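Local coordinates for penicillin-binding protein PbpB (Mycobacterium tuberculosis, PDB 6KGH) that synthesises cross-linked peptidoglycan from lipid intermediates for the cell wall and binds penicillin at its transpeptidase domain, at residues Ser191-Thr196 / Arg410-Thr415; Ser222-Asp227 / Thr389-Thr394; Val327-Leu332 / Leu380-Gly385; Val405-Arg410 / Pro426-Ile431; Tyr494-Ala499 / Ile513-Pro518. All coordinates share one frame; numbering follows the deposited sequence. Where two conformers were deposited one is given.

Interaction 1: residues Ser191-Thr196 / Arg410-Thr415; sequences STVVLT and RIIKAT
Val194 and Ala414 face each other as a hydrogen-bonded antiparallel pair, with Val194 N donating to Ala414 O over 2.8 Å. The return is split. Val194 O accepts from Lys413 N at 2.6 Å, and from Ala414 N, which lies on a lone pair at 3.1 Å. Val194 meets Ala414 through its branch carbon, CB to CB 4.2 Å, on the same face of the sheet, and its chi1 of -173° leaves CG2 beside the backbone N, 3.8 Å from Ala414 O. Val193 and Thr415 pair on the other face, while the side chains of Leu195 and Ile412 diverge past the doubled residue. Thr196 then closes the contact. Its N reaches Ile411 O at 2.8 Å from above the carbonyl plane. A chi1 of 60° places OG1 between the backbone N and the carbonyl carbon, up against Ile411 CA at 3.2 Å; the hydroxyl itself is hydrogen-bonded to Val233 O. The Thr196 methyl CG2 leans on Lys413 CB at 3.9 Å. From that CB the lysine chain runs out extended, bending only at its last torsion, to a salt bridge between NZ and Glu232. Two residues, Lys413 and Ala414, thus sit opposite one: this is a classic beta bulge, here within a mixed sheet where strand 192-195 is flanked by strands 21-22 and 412-416.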
# COMPACT_ATOMS: atom_id res chain seq x y z
N SER A 191 23.96 -9.25 -15.35
CA SER A 191 23.82 -7.83 -15.08
C SER A 191 23.35 -7.61 -13.64
O SER A 191 22.76 -8.49 -13.01
CB SER A 191 22.84 -7.18 -16.06
OG SER A 191 23.30 -7.33 -17.39
N THR A 192 23.67 -6.44 -13.12
CA THR A 192 23.24 -6.06 -11.78
C THR A 192 21.91 -5.33 -11.86
O THR A 192 21.69 -4.51 -12.75
CB THR A 192 24.30 -5.19 -11.11
OG1 THR A 192 25.37 -6.03 -10.65
CG2 THR A 192 23.70 -4.45 -9.92
N VAL A 193 21.00 -5.66 -10.94
CA VAL A 193 19.65 -5.11 -10.89
C VAL A 193 19.62 -4.05 -9.80
O VAL A 193 19.98 -4.32 -8.65
CB VAL A 193 18.62 -6.22 -10.63
CG1 VAL A 193 17.22 -5.65 -10.33
CG2 VAL A 193 18.56 -7.17 -11.83
N VAL A 194 19.22 -2.83 -10.16
CA VAL A 194 19.10 -1.72 -9.22
C VAL A 194 17.63 -1.53 -8.87
O VAL A 194 16.81 -1.20 -9.74
CB VAL A 194 19.70 -0.42 -9.80
CG1 VAL A 194 19.72 0.65 -8.73
CG2 VAL A 194 21.11 -0.67 -10.36
N LEU A 195 17.30 -1.74 -7.61
CA LEU A 195 15.94 -1.60 -7.12
C LEU A 195 15.65 -0.15 -6.75
O LEU A 195 16.55 0.64 -6.47
CB LEU A 195 15.71 -2.51 -5.91
CG LEU A 195 16.00 -4.01 -6.13
CD1 LEU A 195 15.58 -4.80 -4.90
CD2 LEU A 195 15.27 -4.53 -7.36
N THR A 196 14.36 0.20 -6.75
CA THR A 196 13.93 1.50 -6.24
C THR A 196 14.01 1.60 -4.73
O THR A 196 13.89 2.70 -4.19
CB THR A 196 12.50 1.80 -6.65
OG1 THR A 196 11.64 0.77 -6.11
CG2 THR A 196 12.35 1.88 -8.19
N ARG A 410 6.70 0.96 -9.46
CA ARG A 410 7.76 0.14 -10.03
C ARG A 410 8.83 -0.09 -8.97
O ARG A 410 9.12 0.82 -8.19
CB ARG A 410 8.42 0.83 -11.27
CG ARG A 410 7.51 0.98 -12.47
CD ARG A 410 7.19 -0.38 -13.03
NE ARG A 410 6.36 -0.37 -14.23
CZ ARG A 410 5.03 -0.45 -14.26
NH1 ARG A 410 4.31 -0.55 -13.14
NH2 ARG A 410 4.41 -0.47 -15.44
N ILE A 411 9.42 -1.29 -8.95
CA ILE A 411 10.48 -1.61 -7.99
C ILE A 411 11.84 -1.81 -8.66
O ILE A 411 12.87 -1.78 -7.96
CB ILE A 411 10.12 -2.83 -7.11
CG1 ILE A 411 10.98 -2.85 -5.84
CG2 ILE A 411 10.29 -4.16 -7.88
CD1 ILE A 411 10.32 -3.59 -4.68
N ILE A 412 11.89 -1.98 -9.97
CA ILE A 412 13.15 -2.11 -10.69
C ILE A 412 13.52 -0.74 -11.24
O ILE A 412 12.85 -0.21 -12.12
CB ILE A 412 13.05 -3.16 -11.80
CG1 ILE A 412 12.73 -4.52 -11.16
CG2 ILE A 412 14.37 -3.24 -12.50
CD1 ILE A 412 12.29 -5.58 -12.14
N LYS A 413 14.60 -0.15 -10.71
CA LYS A 413 15.00 1.18 -11.17
C LYS A 413 15.86 1.13 -12.43
O LYS A 413 15.68 1.94 -13.35
CB LYS A 413 15.75 1.93 -10.07
CG LYS A 413 15.92 3.42 -10.38
CD LYS A 413 16.44 4.19 -9.19
CE LYS A 413 16.51 5.70 -9.51
NZ LYS A 413 15.21 6.28 -9.97
N ALA A 414 16.81 0.20 -12.50
CA ALA A 414 17.76 0.17 -13.60
C ALA A 414 18.48 -1.17 -13.60
O ALA A 414 18.37 -1.95 -12.64
CB ALA A 414 18.75 1.34 -13.48
N THR A 415 19.18 -1.45 -14.69
CA THR A 415 20.08 -2.60 -14.78
C THR A 415 21.44 -2.13 -15.29
O THR A 415 21.52 -1.24 -16.14
CB THR A 415 19.55 -3.71 -15.70
OG1 THR A 415 19.42 -3.21 -17.03
CG2 THR A 415 18.19 -4.21 -15.24

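Interaction 2: residues Ser222-Asp227 / Thr389-Thr394; sequences SAVVLD and TLLQMT. With NA (sodium ion), chain E.
Leu390 and Leu391 both carry CG anti to the backbone N (chi1 -175° and -178°), and on successive helix positions this sends them to neighbouring, overlapping places along strand 222-227. Leu390 pushes its CD2 methyl in beside the strand's start, 3.4 Å from Ser222 OG and 3.8 Å from Val224 CG2, and its side chain slides past that of Val224 in the opposite direction. Leu391 comes in at an angle, its CD1 methyl meeting both Val224 CG1 and Leu226 CD2. In Thr394, with OG1 beside the backbone N (chi1 -47°), the methyl CG2 stands anti to that N and packs against Leu226 CD1 at 3.8 Å. The hydroxyl turns back instead and donates to Leu390 O at 2.7 Å; Thr394 N uses the same oxygen from the opposite face of its plane, so the carbonyl is held twice and the hydroxyl has a bond within the apolar interface. Ser222, Val224 and Leu226 point to the helix, whereas Ala223 and Val225 point away to helix 199-216: the antiparallel sheet is sandwiched between helices, as in the transpeptidase fold of penicillin-binding proteins. At the helix start Thr389 and Gln392 make a capping box. Gln392 N donates to Thr389 OG1 at 3.1 Å, and Thr389 N donates to Gln392 OE1 at 3.0 Å. That same OE1 is bound to a sodium ion at 2.9 Å, while NE2 of Gln392 donates to the carbonyl oxygens of Gln352 and Ala363, fixing which way round the amide lies.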
# COMPACT_ATOMS: atom_id res chain seq x y z
N SER A 222 1.81 -5.65 7.15
CA SER A 222 2.59 -5.28 5.99
C SER A 222 2.47 -3.78 5.78
O SER A 222 1.54 -3.14 6.26
CB SER A 222 2.13 -6.05 4.74
OG SER A 222 0.72 -5.99 4.60
N ALA A 223 3.45 -3.22 5.07
CA ALA A 223 3.50 -1.79 4.81
C ALA A 223 4.23 -1.56 3.49
O ALA A 223 5.12 -2.32 3.11
CB ALA A 223 4.16 -1.00 5.96
N VAL A 224 3.82 -0.50 2.80
CA VAL A 224 4.41 -0.07 1.53
C VAL A 224 4.64 1.43 1.61
O VAL A 224 3.75 2.17 2.06
CB VAL A 224 3.52 -0.40 0.32
CG1 VAL A 224 4.07 0.27 -0.95
CG2 VAL A 224 3.42 -1.94 0.11
N VAL A 225 5.83 1.87 1.22
CA VAL A 225 6.13 3.29 1.10
C VAL A 225 6.44 3.58 -0.37
O VAL A 225 7.37 2.99 -0.94
CB VAL A 225 7.30 3.72 2.00
CG1 VAL A 225 7.56 5.21 1.81
CG2 VAL A 225 7.02 3.39 3.51
N LEU A 226 5.69 4.49 -0.98
CA LEU A 226 5.92 4.92 -2.35
C LEU A 226 6.42 6.35 -2.38
O LEU A 226 6.03 7.18 -1.55
CB LEU A 226 4.64 4.84 -3.19
CG LEU A 226 3.97 3.48 -3.31
CD1 LEU A 226 2.69 3.62 -4.13
CD2 LEU A 226 4.94 2.43 -3.94
N ASP A 227 7.29 6.65 -3.34
CA ASP A 227 7.55 8.04 -3.64
C ASP A 227 6.29 8.69 -4.21
O ASP A 227 5.71 8.19 -5.19
CB ASP A 227 8.72 8.18 -4.63
CG ASP A 227 9.05 9.65 -4.91
OD1 ASP A 227 8.42 10.23 -5.80
OD2 ASP A 227 9.90 10.23 -4.20
N THR A 389 -4.76 -5.52 -3.33
CA THR A 389 -3.52 -5.70 -2.62
C THR A 389 -3.15 -4.42 -1.88
O THR A 389 -3.67 -3.33 -2.15
CB THR A 389 -2.39 -6.09 -3.58
OG1 THR A 389 -2.17 -5.02 -4.49
CG2 THR A 389 -2.76 -7.36 -4.37
N LEU A 390 -2.21 -4.55 -0.94
CA LEU A 390 -1.67 -3.38 -0.26
C LEU A 390 -1.05 -2.40 -1.26
O LEU A 390 -1.13 -1.18 -1.09
CB LEU A 390 -0.63 -3.81 0.78
CG LEU A 390 -0.08 -2.66 1.65
CD1 LEU A 390 -1.24 -1.94 2.36
CD2 LEU A 390 0.93 -3.15 2.69
N LEU A 391 -0.38 -2.93 -2.29
CA LEU A 391 0.26 -2.06 -3.27
C LEU A 391 -0.77 -1.27 -4.07
O LEU A 391 -0.63 -0.06 -4.27
CB LEU A 391 1.15 -2.89 -4.21
CG LEU A 391 1.93 -2.08 -5.27
CD1 LEU A 391 2.92 -1.10 -4.63
CD2 LEU A 391 2.66 -3.06 -6.17
N GLN A 392 -1.83 -1.95 -4.53
CA GLN A 392 -2.92 -1.26 -5.21
C GLN A 392 -3.53 -0.19 -4.31
O GLN A 392 -3.83 0.92 -4.77
CB GLN A 392 -4.01 -2.25 -5.63
CG GLN A 392 -3.62 -3.20 -6.74
CD GLN A 392 -4.74 -4.18 -7.05
OE1 GLN A 392 -5.41 -4.67 -6.14
NE2 GLN A 392 -4.98 -4.43 -8.33
N MET A 393 -3.77 -0.53 -3.03
CA MET A 393 -4.33 0.42 -2.08
C MET A 393 -3.44 1.65 -1.97
O MET A 393 -3.91 2.79 -2.08
CB MET A 393 -4.52 -0.25 -0.70
CG MET A 393 -5.13 0.67 0.37
SD MET A 393 -5.01 -0.04 2.03
CE MET A 393 -3.53 0.70 2.65
N THR A 394 -2.14 1.42 -1.76
CA THR A 394 -1.20 2.53 -1.66
C THR A 394 -1.08 3.30 -2.97
O THR A 394 -0.93 4.52 -2.96
CB THR A 394 0.17 2.00 -1.20
OG1 THR A 394 -0.04 1.11 -0.10
CG2 THR A 394 1.07 3.13 -0.74
NA NA E . -8.09 -4.23 -7.03

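Interaction 3: residues Val327-Leu332 / Leu380-Gly385; sequences VGTLML and LPIGQG
This contact packs beside the active site: Ile382 touches Thr329 and Leu330, and its side chain is about 6 Å from that of Ser269, by similarity the acyl-ester nucleophile. In Ile382 CG1 is tucked between the backbone N and the carbonyl carbon (chi1 60°), which leaves CG2 anti to the carbonyl carbon and facing the helix. CG2 of Ile382 lies 4.1 Å from Thr329 CG2 and 4.2 Å from Leu330 CG, meeting both side chains at a slant. Leu330 also extends its CD2 methyl to Pro381, crossing the ring at about a right angle with CD2 to CB 4.0 Å. Thr329 turns its methyl to the loop, CG2 reaching Pro381 O at 3.6 Å, and its hydroxyl bonds back to Ser325 O. Helix 326-336 begins directly after Ser325, in a Ser-Ser-Asn sequence that fits the SxN motif of penicillin-binding proteins. On the other side Gly383, with positive phi, is the C-prime residue of a Schellman motif: Gly383 N donates to Leu380 O at 2.9 Å and Gln384 N to Asn379 O. Leu380 O also accepts from Asn271 ND2, and Gly383 makes a backbone bond with Gly268, which ties the turn to the residues around Ser269.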
# COMPACT_ATOMS: atom_id res chain seq x y z
N VAL A 327 -23.05 5.58 5.89
CA VAL A 327 -24.29 6.13 5.34
C VAL A 327 -24.01 7.40 4.55
O VAL A 327 -24.56 7.61 3.46
CB VAL A 327 -25.31 6.38 6.46
CG1 VAL A 327 -26.54 7.08 5.90
CG2 VAL A 327 -25.71 5.04 7.17
N GLY A 328 -23.17 8.30 5.10
CA GLY A 328 -22.83 9.51 4.37
C GLY A 328 -22.10 9.21 3.07
O GLY A 328 -22.29 9.89 2.06
N THR A 329 -21.23 8.19 3.09
CA THR A 329 -20.53 7.81 1.86
C THR A 329 -21.53 7.37 0.80
O THR A 329 -21.42 7.76 -0.38
CB THR A 329 -19.53 6.69 2.17
OG1 THR A 329 -18.52 7.20 3.04
CG2 THR A 329 -18.85 6.16 0.88
N LEU A 330 -22.55 6.62 1.19
CA LEU A 330 -23.48 6.06 0.21
C LEU A 330 -24.41 7.13 -0.34
O LEU A 330 -24.73 7.12 -1.54
CB LEU A 330 -24.26 4.89 0.81
CG LEU A 330 -23.50 3.59 1.07
CD1 LEU A 330 -24.42 2.57 1.78
CD2 LEU A 330 -22.94 2.98 -0.22
N MET A 331 -24.86 8.06 0.52
CA MET A 331 -25.68 9.17 0.04
C MET A 331 -24.93 10.00 -0.99
O MET A 331 -25.49 10.36 -2.03
CB MET A 331 -26.13 10.03 1.22
CG MET A 331 -27.04 9.29 2.20
SD MET A 331 -28.70 8.97 1.54
CE MET A 331 -29.56 10.38 2.26
N LEU A 332 -23.67 10.33 -0.72
CA LEU A 332 -22.84 11.04 -1.69
C LEU A 332 -22.63 10.21 -2.95
O LEU A 332 -22.58 10.74 -4.06
CB LEU A 332 -21.50 11.41 -1.07
CG LEU A 332 -21.51 12.45 0.04
CD1 LEU A 332 -20.12 12.54 0.66
CD2 LEU A 332 -22.00 13.83 -0.52
N LEU A 380 -19.81 -1.56 -2.72
CA LEU A 380 -18.49 -1.14 -3.20
C LEU A 380 -18.03 0.20 -2.65
O LEU A 380 -16.84 0.30 -2.29
CB LEU A 380 -18.48 -1.11 -4.74
CG LEU A 380 -18.61 -2.43 -5.50
CD1 LEU A 380 -18.38 -2.17 -6.98
CD2 LEU A 380 -17.66 -3.50 -4.96
N PRO A 381 -18.86 1.25 -2.57
CA PRO A 381 -18.33 2.54 -2.09
C PRO A 381 -17.82 2.50 -0.66
O PRO A 381 -16.96 3.31 -0.31
CB PRO A 381 -19.54 3.49 -2.25
CG PRO A 381 -20.34 2.87 -3.39
CD PRO A 381 -20.23 1.38 -3.09
N ILE A 382 -18.30 1.57 0.18
CA ILE A 382 -17.76 1.46 1.54
C ILE A 382 -16.74 0.32 1.64
O ILE A 382 -16.36 -0.08 2.75
CB ILE A 382 -18.88 1.31 2.59
CG1 ILE A 382 -19.72 0.07 2.31
CG2 ILE A 382 -19.76 2.58 2.66
CD1 ILE A 382 -20.75 -0.22 3.40
N GLY A 383 -16.29 -0.21 0.51
CA GLY A 383 -15.17 -1.12 0.46
C GLY A 383 -15.50 -2.58 0.66
O GLY A 383 -14.60 -3.34 1.01
N GLN A 384 -16.76 -2.99 0.49
CA GLN A 384 -17.16 -4.38 0.62
C GLN A 384 -17.49 -4.93 -0.76
O GLN A 384 -18.04 -4.21 -1.59
CB GLN A 384 -18.38 -4.55 1.54
CG GLN A 384 -18.13 -4.33 3.02
CD GLN A 384 -19.39 -4.49 3.89
OE1 GLN A 384 -20.53 -4.51 3.38
NE2 GLN A 384 -19.20 -4.60 5.19
N GLY A 385 -17.15 -6.20 -1.01
CA GLY A 385 -17.47 -6.81 -2.28
C GLY A 385 -16.44 -6.65 -3.37
O GLY A 385 -16.73 -6.96 -4.54

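Interaction 4: residues Val405-Arg410 / Pro426-Ile431; sequences VRVPPR and PRPDDI
Arg406 and Ile431 are the hydrogen-bonded pair of a small two-stranded antiparallel sheet at the protein surface. Each satisfies both backbone groups of the other: Arg406 N donates to Ile431 O at 2.7 Å, and Ile431 N donates to Arg406 O at 2.9 Å. Next to the pair, Val405 O takes Asn402 ND2 and Val407 N gives to Gln398 OE1, so helix 390-401 and the turn after it anchor this strand. The Arg406 chain leaves extended and bends at chi3 (65°), which lays one guanidinium face under Ile431 CD1; CD1 is 3.6 Å from NH2, and NE bonds to Lys347 O. That same methyl rests on Pro408 CG at 3.8 Å. Further along, the two segments part and a water bridges them, donating to Pro408 O at 2.8 Å and accepting from Arg427 NH2 at 2.6 Å, at the edge of the guanidinium plane. Arg427 NH1 is taken up by Thr230 O, and the adjacent Pro428 CD lies over the centre of one face of this group. Its plane stands 77° from that of Arg410, whose CG methylene is packed against Arg427 NH2. Arg410 NH1 gives to two carbonyls: to Thr354 O, and to Pro409 O from above the carbonyl plane yet nearly within its own guanidinium plane. Over one face of that guanidinium, offset toward the rim, sits Pro428 CB, 3.5 Å from Arg410 NH2.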
# COMPACT_ATOMS: atom_id res chain seq x y z
N VAL A 405 -2.60 12.42 -10.69
CA VAL A 405 -2.01 11.63 -11.76
C VAL A 405 -1.43 10.37 -11.14
O VAL A 405 -0.43 10.42 -10.40
CB VAL A 405 -0.95 12.42 -12.54
CG1 VAL A 405 -0.26 11.51 -13.56
CG2 VAL A 405 -1.60 13.60 -13.24
N ARG A 406 -2.04 9.23 -11.43
CA ARG A 406 -1.55 7.96 -10.90
C ARG A 406 -0.39 7.45 -11.75
O ARG A 406 -0.51 7.37 -12.97
CB ARG A 406 -2.68 6.94 -10.86
CG ARG A 406 -2.29 5.60 -10.21
CD ARG A 406 -3.52 4.76 -9.96
NE ARG A 406 -4.22 4.33 -11.17
CZ ARG A 406 -3.81 3.32 -11.94
NH1 ARG A 406 -2.72 2.64 -11.64
NH2 ARG A 406 -4.52 2.97 -13.01
N VAL A 407 0.73 7.15 -11.10
CA VAL A 407 1.89 6.54 -11.73
C VAL A 407 2.02 5.12 -11.18
O VAL A 407 2.38 4.95 -10.00
CB VAL A 407 3.17 7.36 -11.50
CG1 VAL A 407 4.33 6.80 -12.33
CG2 VAL A 407 2.95 8.86 -11.82
N PRO A 408 1.76 4.09 -11.97
CA PRO A 408 1.85 2.71 -11.48
C PRO A 408 3.19 2.47 -10.81
O PRO A 408 4.24 2.92 -11.31
CB PRO A 408 1.70 1.86 -12.75
CG PRO A 408 0.89 2.74 -13.67
CD PRO A 408 1.40 4.13 -13.41
N PRO A 409 3.20 1.84 -9.65
CA PRO A 409 4.46 1.68 -8.91
C PRO A 409 5.39 0.72 -9.63
O PRO A 409 4.94 -0.18 -10.34
CB PRO A 409 4.00 1.12 -7.56
CG PRO A 409 2.66 0.51 -7.84
CD PRO A 409 2.04 1.31 -8.91
N ARG A 410 6.70 0.96 -9.46
CA ARG A 410 7.76 0.14 -10.03
C ARG A 410 8.83 -0.09 -8.97
O ARG A 410 9.12 0.82 -8.19
CB ARG A 410 8.42 0.83 -11.27
CG ARG A 410 7.51 0.98 -12.47
CD ARG A 410 7.19 -0.38 -13.03
NE ARG A 410 6.36 -0.37 -14.23
CZ ARG A 410 5.03 -0.45 -14.26
NH1 ARG A 410 4.31 -0.55 -13.14
NH2 ARG A 410 4.41 -0.47 -15.44
N PRO A 426 12.27 1.84 -18.19
CA PRO A 426 11.34 2.82 -18.75
C PRO A 426 10.22 3.15 -17.77
O PRO A 426 9.66 2.27 -17.12
CB PRO A 426 10.79 2.11 -20.00
CG PRO A 426 10.91 0.66 -19.67
CD PRO A 426 12.17 0.53 -18.85
N ARG A 427 9.91 4.44 -17.67
CA ARG A 427 8.86 4.91 -16.77
C ARG A 427 7.49 4.50 -17.31
O ARG A 427 7.26 4.55 -18.52
CB ARG A 427 8.94 6.42 -16.61
CG ARG A 427 10.22 6.89 -15.87
CD ARG A 427 9.91 7.12 -14.36
NE ARG A 427 9.67 5.86 -13.68
CZ ARG A 427 8.75 5.65 -12.74
NH1 ARG A 427 7.93 6.63 -12.34
NH2 ARG A 427 8.62 4.44 -12.21
N PRO A 428 6.55 4.08 -16.46
CA PRO A 428 5.22 3.71 -16.95
C PRO A 428 4.42 4.92 -17.41
O PRO A 428 4.69 6.06 -17.02
CB PRO A 428 4.57 3.05 -15.73
CG PRO A 428 5.19 3.79 -14.57
CD PRO A 428 6.63 4.03 -14.98
N ASP A 429 3.40 4.67 -18.22
CA ASP A 429 2.47 5.72 -18.64
C ASP A 429 1.62 6.21 -17.46
O ASP A 429 1.11 5.41 -16.67
CB ASP A 429 1.55 5.21 -19.75
CG ASP A 429 2.20 5.24 -21.13
OD1 ASP A 429 2.97 6.18 -21.42
OD2 ASP A 429 1.93 4.31 -21.93
N ASP A 430 1.47 7.54 -17.39
CA ASP A 430 0.58 8.27 -16.48
C ASP A 430 -0.88 7.88 -16.68
O ASP A 430 -1.32 7.57 -17.78
CB ASP A 430 0.70 9.79 -16.74
CG ASP A 430 1.95 10.40 -16.15
OD1 ASP A 430 2.77 9.66 -15.58
OD2 ASP A 430 2.13 11.63 -16.26
N ILE A 431 -1.66 7.98 -15.59
CA ILE A 431 -3.12 7.89 -15.66
C ILE A 431 -3.69 9.08 -14.90
O ILE A 431 -3.55 9.18 -13.67
CB ILE A 431 -3.68 6.58 -15.08
CG1 ILE A 431 -3.13 5.36 -15.84
CG2 ILE A 431 -5.19 6.58 -15.17
CD1 ILE A 431 -2.11 4.58 -15.06
O HOH W 1 6.68 3.93 -10.54

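Interaction 5: residues Tyr494-Ala499 / Ile513-Pro518; sequences YWITFA and IMLDNP
Ile496 sits at the apolar centre and packs on both Leu515 and Pro518. Its CB faces Leu515 CB at 4.1 Å, while CG1, anti to the carbonyl carbon (chi1 -56°), presses on the proline ring at Pro518 CD; 3.5 Å is a close fit for two carbons. On the reverse face Met514 lies between two neighbours. Its CG meets the Thr497 methyl CG2 at 3.7 Å, and bends at chi2 and chi3 carry the sulfur to Trp495, where SD lies 3.8 Å from CD1 at the indole edge, near the ring plane: a Met-aromatic contact. Trp495 also meets the ring of Phe265. Between the faces runs the backbone pairing. Leu515 N donates almost straight to Ile496 O over 2.6 Å, and Ile496 N answers to Leu515 O; Phe498 and Ile513 exchange a second such pair. The polar edge comes just past the strand's end, at Asn517, whose backbone is in a left-handed conformation. Its side chain takes over the pairing, with OD1 accepting from Tyr494 N at 3.1 Å, the donor well above the amide plane, whereas Asn517 N reaches Tyr494 O in a weak bond. The two strands form an antiparallel beta hairpin in the central transpeptidase sheet. Strand 493-502 pairs in turn with strand 473-483, which carries Lys475 and Gly477 of a Lys-Thr-Gly sequence, matching the KTG motif that lines the active site in penicillin-binding proteins.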
# COMPACT_ATOMS: atom_id res chain seq x y z
N TYR A 494 -11.33 -8.50 11.34
CA TYR A 494 -11.15 -7.34 10.47
C TYR A 494 -9.78 -7.29 9.81
O TYR A 494 -8.76 -7.67 10.40
CB TYR A 494 -11.33 -6.02 11.25
CG TYR A 494 -12.69 -5.86 11.89
CD1 TYR A 494 -13.76 -5.37 11.16
CD2 TYR A 494 -12.90 -6.20 13.22
CE1 TYR A 494 -15.02 -5.21 11.75
CE2 TYR A 494 -14.15 -6.05 13.81
CZ TYR A 494 -15.20 -5.55 13.06
OH TYR A 494 -16.45 -5.39 13.63
N TRP A 495 -9.75 -6.77 8.58
CA TRP A 495 -8.55 -6.16 8.04
C TRP A 495 -8.56 -4.69 8.46
O TRP A 495 -9.50 -3.96 8.14
CB TRP A 495 -8.49 -6.25 6.52
CG TRP A 495 -8.32 -7.63 5.95
CD1 TRP A 495 -7.20 -8.41 6.01
CD2 TRP A 495 -9.29 -8.36 5.21
NE1 TRP A 495 -7.42 -9.60 5.36
CE2 TRP A 495 -8.70 -9.59 4.85
CE3 TRP A 495 -10.61 -8.10 4.82
CZ2 TRP A 495 -9.39 -10.57 4.12
CZ3 TRP A 495 -11.29 -9.06 4.09
CH2 TRP A 495 -10.68 -10.28 3.74
N ILE A 496 -7.52 -4.26 9.18
CA ILE A 496 -7.35 -2.87 9.59
C ILE A 496 -6.27 -2.26 8.70
O ILE A 496 -5.22 -2.87 8.48
CB ILE A 496 -6.95 -2.77 11.07
CG1 ILE A 496 -8.00 -3.48 11.95
CG2 ILE A 496 -6.77 -1.31 11.47
CD1 ILE A 496 -9.38 -2.85 11.90
N THR A 497 -6.54 -1.06 8.17
CA THR A 497 -5.63 -0.41 7.24
C THR A 497 -5.45 1.05 7.60
O THR A 497 -6.28 1.66 8.31
CB THR A 497 -6.12 -0.48 5.78
OG1 THR A 497 -7.46 -0.01 5.71
CG2 THR A 497 -6.03 -1.91 5.23
N PHE A 498 -4.35 1.61 7.10
CA PHE A 498 -4.17 3.05 7.06
C PHE A 498 -3.41 3.39 5.79
O PHE A 498 -2.44 2.71 5.44
CB PHE A 498 -3.40 3.61 8.28
CG PHE A 498 -3.58 5.11 8.44
CD1 PHE A 498 -2.78 6.00 7.73
CD2 PHE A 498 -4.57 5.62 9.25
CE1 PHE A 498 -2.96 7.38 7.86
CE2 PHE A 498 -4.76 6.99 9.38
CZ PHE A 498 -3.94 7.87 8.67
N ALA A 499 -3.86 4.43 5.10
CA ALA A 499 -3.17 4.97 3.94
C ALA A 499 -3.04 6.47 4.14
O ALA A 499 -4.04 7.13 4.41
CB ALA A 499 -3.93 4.72 2.63
N ILE A 513 -0.60 0.68 5.01
CA ILE A 513 -0.42 -0.29 6.09
C ILE A 513 -1.64 -1.19 6.14
O ILE A 513 -2.77 -0.71 6.03
CB ILE A 513 -0.26 0.42 7.46
CG1 ILE A 513 1.02 1.27 7.47
CG2 ILE A 513 -0.28 -0.58 8.60
CD1 ILE A 513 1.00 2.40 8.48
N MET A 514 -1.43 -2.48 6.35
CA MET A 514 -2.54 -3.37 6.67
C MET A 514 -2.18 -4.24 7.87
O MET A 514 -1.06 -4.76 7.95
CB MET A 514 -2.93 -4.26 5.47
CG MET A 514 -4.18 -5.11 5.75
SD MET A 514 -3.83 -6.71 6.54
CE MET A 514 -3.32 -7.72 5.15
N LEU A 515 -3.12 -4.37 8.81
CA LEU A 515 -3.05 -5.26 9.97
C LEU A 515 -4.13 -6.32 9.84
O LEU A 515 -5.30 -5.98 9.67
CB LEU A 515 -3.27 -4.50 11.28
CG LEU A 515 -2.19 -3.68 11.99
CD1 LEU A 515 -1.32 -2.98 11.01
CD2 LEU A 515 -2.83 -2.65 12.95
N ASP A 516 -3.75 -7.59 9.94
CA ASP A 516 -4.71 -8.68 9.81
C ASP A 516 -5.27 -9.00 11.20
O ASP A 516 -4.65 -9.73 11.97
CB ASP A 516 -4.05 -9.89 9.17
CG ASP A 516 -4.99 -11.08 9.02
OD1 ASP A 516 -6.13 -11.06 9.55
OD2 ASP A 516 -4.56 -12.03 8.36
N ASN A 517 -6.45 -8.47 11.49
CA ASN A 517 -7.18 -8.76 12.72
C ASN A 517 -6.36 -8.52 13.99
O ASN A 517 -6.12 -9.44 14.77
CB ASN A 517 -7.72 -10.19 12.71
CG ASN A 517 -8.86 -10.37 13.70
OD1 ASN A 517 -9.72 -9.49 13.84
ND2 ASN A 517 -8.86 -11.48 14.40
N PRO A 518 -5.93 -7.28 14.23
CA PRO A 518 -5.20 -6.99 15.47
C PRO A 518 -6.13 -7.03 16.67
O PRO A 518 -7.33 -6.76 16.56
CB PRO A 518 -4.67 -5.57 15.23
CG PRO A 518 -5.73 -4.94 14.38
CD PRO A 518 -6.25 -6.05 13.48

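Overall arrangement
Interactions 2 and 5 share the central sheet: strands 221-227 and 509-516 are neighbours there, and Met393 and Leu390 of the helix reach the hairpin. Interaction 2 is apolar helix-on-sheet packing near the centre of the chain, interaction 5 strand pairing beside it. Interaction 3, also buried and apolar, lies on the far side of the chain's centre from interaction 1 and, like interaction 5, approaches Ser269. Interactions 1 and 4 meet at Arg410. The first is a partly buried strand pair held by the backbone, the second a surface contact with arginines, prolines and a water. Pro409 joins interaction 4 to the core by packing on Leu391 and Leu226 of interaction 2.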